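Local coordinates for protein ADP-ribosylglycohydrolase (Thermus thermophilus, PDB 2YZV) that belongs to the ADP-ribosylglycohydrolase family and holds two magnesium ions within an all-helical fold, at residues A[225-230]-A[253-258]; A[129-134]-A[219-224]. All coordinates share one frame; numbering follows the deposited sequence.

Interaction 1: A[225-230]-A[253-258]; sequences LAAALW and DTVGAV. With MG (magnesium ion), chain B; MG (magnesium ion), chain C.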
loop_
_atom_site.group_PDB
_atom_site.type_symbol
_atom_site.label_atom_id
_atom_site.label_comp_id
_atom_site.label_asym_id
_atom_site.label_seq_id
_atom_site.Cartn_x
_atom_site.Cartn_y
_atom_site.Cartn_z
ATOM N N LEU A 225 -8.117 -4.440 1.605
ATOM C CA LEU A 225 -7.910 -4.796 0.210
ATOM C C LEU A 225 -9.230 -4.667 -0.546
ATOM O O LEU A 225 -9.277 -4.094 -1.636
ATOM C CB LEU A 225 -7.385 -6.233 0.105
ATOM C CG LEU A 225 -7.127 -6.754 -1.311
ATOM C CD1 LEU A 225 -6.107 -5.871 -2.018
ATOM C CD2 LEU A 225 -6.626 -8.192 -1.230
ATOM N N ALA A 226 -10.305 -5.181 0.043
ATOM C CA ALA A 226 -11.620 -5.125 -0.596
ATOM C C ALA A 226 -12.099 -3.693 -0.826
ATOM O O ALA A 226 -12.729 -3.400 -1.843
ATOM C CB ALA A 226 -12.641 -5.887 0.248
ATOM N N ALA A 227 -11.804 -2.803 0.120
ATOM C CA ALA A 227 -12.217 -1.408 -0.005
ATOM C C ALA A 227 -11.454 -0.726 -1.132
ATOM O O ALA A 227 -12.014 0.078 -1.884
ATOM C CB ALA A 227 -11.981 -0.668 1.314
ATOM N N ALA A 228 -10.168 -1.042 -1.247
ATOM C CA ALA A 228 -9.343 -0.455 -2.293
ATOM C C ALA A 228 -9.805 -0.969 -3.653
ATOM O O ALA A 228 -9.884 -0.210 -4.617
ATOM C CB ALA A 228 -7.874 -0.810 -2.065
ATOM N N LEU A 229 -10.120 -2.260 -3.725
ATOM C CA LEU A 229 -10.580 -2.848 -4.977
ATOM C C LEU A 229 -11.927 -2.257 -5.394
ATOM O O LEU A 229 -12.179 -2.051 -6.577
ATOM C CB LEU A 229 -10.682 -4.371 -4.849
ATOM C CG LEU A 229 -9.341 -5.110 -4.841
ATOM C CD1 LEU A 229 -9.567 -6.586 -4.546
ATOM C CD2 LEU A 229 -8.652 -4.938 -6.194
ATOM N N TRP A 230 -12.792 -1.989 -4.422
ATOM C CA TRP A 230 -14.091 -1.398 -4.717
ATOM C C TRP A 230 -13.904 -0.004 -5.317
ATOM O O TRP A 230 -14.508 0.334 -6.332
ATOM C CB TRP A 230 -14.917 -1.293 -3.432
ATOM C CG TRP A 230 -16.090 -0.379 -3.548
ATOM C CD1 TRP A 230 -17.286 -0.644 -4.158
ATOM C CD2 TRP A 230 -16.170 0.969 -3.074
ATOM N NE1 TRP A 230 -18.104 0.460 -4.093
ATOM C CE2 TRP A 230 -17.444 1.465 -3.433
ATOM C CE3 TRP A 230 -15.286 1.810 -2.381
ATOM C CZ2 TRP A 230 -17.858 2.768 -3.123
ATOM C CZ3 TRP A 230 -15.698 3.106 -2.071
ATOM C CH2 TRP A 230 -16.974 3.570 -2.445
ATOM N N ASP A 253 -6.459 6.488 5.761
ATOM C CA ASP A 253 -5.093 6.702 5.302
ATOM C C ASP A 253 -4.564 5.437 4.633
ATOM O O ASP A 253 -3.914 5.500 3.591
ATOM C CB ASP A 253 -4.170 7.095 6.465
ATOM C CG ASP A 253 -4.156 6.070 7.588
ATOM O OD1 ASP A 253 -3.081 5.867 8.188
ATOM O OD2 ASP A 253 -5.211 5.481 7.892
ATOM N N THR A 254 -4.865 4.289 5.223
ATOM C CA THR A 254 -4.385 3.025 4.688
ATOM C C THR A 254 -5.195 2.528 3.494
ATOM O O THR A 254 -4.634 1.963 2.557
ATOM C CB THR A 254 -4.343 1.967 5.787
ATOM O OG1 THR A 254 -3.579 2.478 6.888
ATOM C CG2 THR A 254 -3.683 0.690 5.272
ATOM N N VAL A 255 -6.510 2.729 3.518
ATOM C CA VAL A 255 -7.323 2.321 2.376
ATOM C C VAL A 255 -6.881 3.219 1.221
ATOM O O VAL A 255 -6.726 2.766 0.088
ATOM C CB VAL A 255 -8.833 2.511 2.645
ATOM C CG1 VAL A 255 -9.625 2.328 1.354
ATOM C CG2 VAL A 255 -9.296 1.501 3.681
ATOM N N GLY A 256 -6.666 4.496 1.520
ATOM C CA GLY A 256 -6.209 5.418 0.498
ATOM C C GLY A 256 -4.843 5.026 -0.046
ATOM O O GLY A 256 -4.598 5.113 -1.251
ATOM N N ALA A 257 -3.948 4.585 0.834
ATOM C CA ALA A 257 -2.605 4.189 0.408
ATOM C C ALA A 257 -2.620 2.936 -0.460
ATOM O O ALA A 257 -1.852 2.834 -1.416
ATOM C CB ALA A 257 -1.714 3.967 1.621
ATOM N N VAL A 258 -3.481 1.978 -0.131
ATOM C CA VAL A 258 -3.555 0.750 -0.921
ATOM C C VAL A 258 -4.162 1.073 -2.284
ATOM O O VAL A 258 -3.651 0.631 -3.313
ATOM C CB VAL A 258 -4.376 -0.332 -0.189
ATOM C CG1 VAL A 258 -4.552 -1.569 -1.071
ATOM C CG2 VAL A 258 -3.650 -0.722 1.099
HETATM MG MG MG B . -4.029 3.518 8.948
HETATM MG MG MG C . -1.195 5.598 8.732
#

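Interaction 2: A[129-134]-A[219-224]; sequences GPLMRL and GYAPGT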
loop_
_atom_site.group_PDB
_atom_site.type_symbol
_atom_site.label_atom_id
_atom_site.label_comp_id
_atom_site.label_asym_id
_atom_site.label_seq_id
_atom_site.Cartn_x
_atom_site.Cartn_y
_atom_site.Cartn_z
ATOM N N GLY A 129 -1.189 -3.337 7.866
ATOM C CA GLY A 129 0.158 -2.794 7.780
ATOM C C GLY A 129 1.011 -3.302 6.623
ATOM O O GLY A 129 1.697 -2.516 5.970
ATOM N N PRO A 130 0.998 -4.613 6.338
ATOM C CA PRO A 130 1.815 -5.122 5.232
ATOM C C PRO A 130 1.398 -4.591 3.869
ATOM O O PRO A 130 2.206 -4.544 2.942
ATOM C CB PRO A 130 1.621 -6.638 5.320
ATOM C CG PRO A 130 1.279 -6.865 6.760
ATOM C CD PRO A 130 0.338 -5.721 7.047
ATOM N N LEU A 131 0.130 -4.212 3.746
ATOM C CA LEU A 131 -0.394 -3.717 2.478
ATOM C C LEU A 131 -0.028 -2.271 2.197
ATOM O O LEU A 131 0.199 -1.894 1.052
ATOM C CB LEU A 131 -1.920 -3.814 2.457
ATOM C CG LEU A 131 -2.582 -5.140 2.813
ATOM C CD1 LEU A 131 -4.085 -4.996 2.653
ATOM C CD2 LEU A 131 -2.054 -6.243 1.913
ATOM N N MET A 132 0.015 -1.466 3.250
ATOM C CA MET A 132 0.286 -0.039 3.115
ATOM C C MET A 132 1.679 0.334 2.639
ATOM O O MET A 132 1.891 1.451 2.165
ATOM C CB MET A 132 0.028 0.658 4.453
ATOM C CG MET A 132 0.985 0.230 5.546
ATOM S SD MET A 132 0.676 1.027 7.133
ATOM C CE MET A 132 2.303 0.905 7.886
ATOM N N ARG A 133 2.622 -0.596 2.746
ATOM C CA ARG A 133 4.010 -0.325 2.383
ATOM C C ARG A 133 4.560 -1.181 1.243
ATOM O O ARG A 133 5.745 -1.092 0.923
ATOM C CB ARG A 133 4.892 -0.548 3.619
ATOM C CG ARG A 133 4.939 -2.027 4.039
ATOM C CD ARG A 133 5.588 -2.271 5.402
ATOM N NE ARG A 133 5.613 -3.706 5.694
ATOM C CZ ARG A 133 5.305 -4.246 6.870
ATOM N NH1 ARG A 133 4.945 -3.476 7.891
ATOM N NH2 ARG A 133 5.338 -5.562 7.019
ATOM N N LEU A 134 3.699 -1.984 0.626
ATOM C CA LEU A 134 4.095 -2.915 -0.435
ATOM C C LEU A 134 4.774 -2.449 -1.732
ATOM O O LEU A 134 5.790 -3.022 -2.130
ATOM C CB LEU A 134 2.886 -3.767 -0.830
ATOM C CG LEU A 134 2.930 -5.292 -0.674
ATOM C CD1 LEU A 134 2.101 -5.903 -1.790
ATOM C CD2 LEU A 134 4.354 -5.821 -0.738
ATOM N N GLY A 219 -9.616 -1.829 8.941
ATOM C CA GLY A 219 -8.217 -1.937 9.317
ATOM C C GLY A 219 -7.767 -3.375 9.099
ATOM O O GLY A 219 -6.578 -3.663 9.013
ATOM N N TYR A 220 -8.741 -4.276 9.001
ATOM C CA TYR A 220 -8.505 -5.705 8.782
ATOM C C TYR A 220 -7.998 -5.866 7.346
ATOM O O TYR A 220 -8.641 -5.400 6.415
ATOM C CB TYR A 220 -9.832 -6.444 8.998
ATOM C CG TYR A 220 -9.814 -7.944 8.837
ATOM C CD1 TYR A 220 -8.905 -8.736 9.537
ATOM C CD2 TYR A 220 -10.759 -8.579 8.033
ATOM C CE1 TYR A 220 -8.940 -10.126 9.447
ATOM C CE2 TYR A 220 -10.807 -9.967 7.935
ATOM C CZ TYR A 220 -9.895 -10.733 8.645
ATOM O OH TYR A 220 -9.943 -12.103 8.550
ATOM N N ALA A 221 -6.853 -6.528 7.170
ATOM C CA ALA A 221 -6.253 -6.690 5.840
ATOM C C ALA A 221 -7.197 -7.063 4.695
ATOM O O ALA A 221 -7.216 -6.387 3.668
ATOM C CB ALA A 221 -5.086 -7.684 5.901
ATOM N N PRO A 222 -7.975 -8.147 4.839
ATOM C CA PRO A 222 -8.880 -8.499 3.739
ATOM C C PRO A 222 -9.868 -7.374 3.432
ATOM O O PRO A 222 -10.176 -7.105 2.268
ATOM C CB PRO A 222 -9.581 -9.753 4.255
ATOM C CG PRO A 222 -8.538 -10.379 5.138
ATOM C CD PRO A 222 -7.985 -9.187 5.883
ATOM N N GLY A 223 -10.363 -6.723 4.483
ATOM C CA GLY A 223 -11.316 -5.639 4.303
ATOM C C GLY A 223 -10.694 -4.411 3.666
ATOM O O GLY A 223 -11.344 -3.708 2.883
ATOM N N THR A 224 -9.436 -4.140 3.998
ATOM C CA THR A 224 -8.746 -2.988 3.431
ATOM C C THR A 224 -8.543 -3.228 1.942
ATOM O O THR A 224 -8.764 -2.339 1.118
ATOM C CB THR A 224 -7.379 -2.780 4.099
ATOM O OG1 THR A 224 -7.568 -2.628 5.513
ATOM C CG2 THR A 224 -6.691 -1.542 3.541
#

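Interaction 1: A[225-230]-A[253-258]
A227 and A228 present their methyl groups to V255 and V258, and these four buried residues make a helix-helix crossing of an all-helical ADP-ribosylglycohydrolase fold. The axes of segments 225-230 and 253-258, which lie on helices 221-234 and 252-267, cross at -56° and come within 8.6 Å of each other. Alanine methyls on one helix face valine branches on the other, consistent with that axis distance. Both valines hold CG1 anti to the backbone nitrogen (chi1 169° in V255, 175° in V258) but approach differently. The CB of V258 points at the other helix, whereas that of V255 points along its flank. The V255 CG1 methyl lies 3.8 Å from A227 CB, while its second branch, V255 CG2, passes A227 CB at 4.2 Å, so one alanine methyl meets both prongs of the valine. Three residues on along 253-258, V258 leads with one branch, its CG1 3.5 Å from A228 CB. No hydrogen bond crosses the interface; it is purely apolar and buries 188 Å² in total. L225 and L229 pack on V170 and L174 of helix 162-179, and V258 on L171 of the same helix. The N-terminal end of segment 253-258 binds metal: D251 shares the chain B magnesium, T56 and D58 the chain C magnesium. T254 OG1 stands 2.4 Å from the magnesium of chain B, and D253 OD2 binds that ion at 2.5 Å. D253 OD1 bridges the two ions, 2.0 Å from the magnesium of chain C and 2.6 Å from that of chain B.

Interaction 2: A[129-134]-A[219-224]
L131 packs against A221 and T224, joining a short, weakly bonded helical turn at 129-132 to the N-terminal turn of helix 221-234 within the all-helical fold. The contact is small, 115 Å² in total, with no hydrogen bond across it, and the closest pair of CA atoms, those of L131 and A221, is 7.4 Å apart. Along the first segment, P130 touches T168 of helix 162-179. L131 then carries the contact. Its CG lies beside the backbone nitrogen (chi1 -51°) and the chain continues extended (chi2 -177°), so CD1 becomes the leading tip. L131 CD1 comes 3.6 Å from the carbonyl oxygen A221 O and 4.3 Å from A221 CB. The same L131 CD1 is also 4.2 Å from T224 CB, so a single methyl touches two residues spaced nearly one helical turn apart. M132 turns its end elsewhere, to D57, D58 and Q61 of helix 57-72. R133 folds back over the turn: P130 CA sits 3.9 Å above the centre of the R133 guanidinium plane. Hydrogen bonds from R133 NH1 to Q61 and from R133 NH2 to A154 and T158 limit the rotation of this buried group. On the other segment, T224 OG1 is engaged by P218 O and N128 ND2, consistent with its carbon side being what L131 meets. Y220 is the N-cap residue of helix 221-234; Y220 O accepts a hydrogen bond from T224 N at 2.8 Å, and A221 has a backbone bond with A126. Next to it, P222 CD lies 3.4 Å above the centre of the Y220 ring.

Interactions 1 and 2 have centres 8 Å apart and share helix 221-234: segment 219-224 runs directly into 225-230, so consecutive turns of one helix serve both. In chain order come 129-134, 219-224, 225-230 and 253-258. The two contacts also touch each other. V258 CG2 lies 3.8 Å from L131 CB, and T254 CG2 is 3.8 Å from M132 CB. T224 CG2 receives both V255 CG2 and V258 CG2, each at 4.0 Å. The 129-134 turn therefore packs through carbon atoms on both helices, 221-234 and 252-267, close to the magnesium ions, with the T224 side chain about 8 Å from a bound magnesium ion.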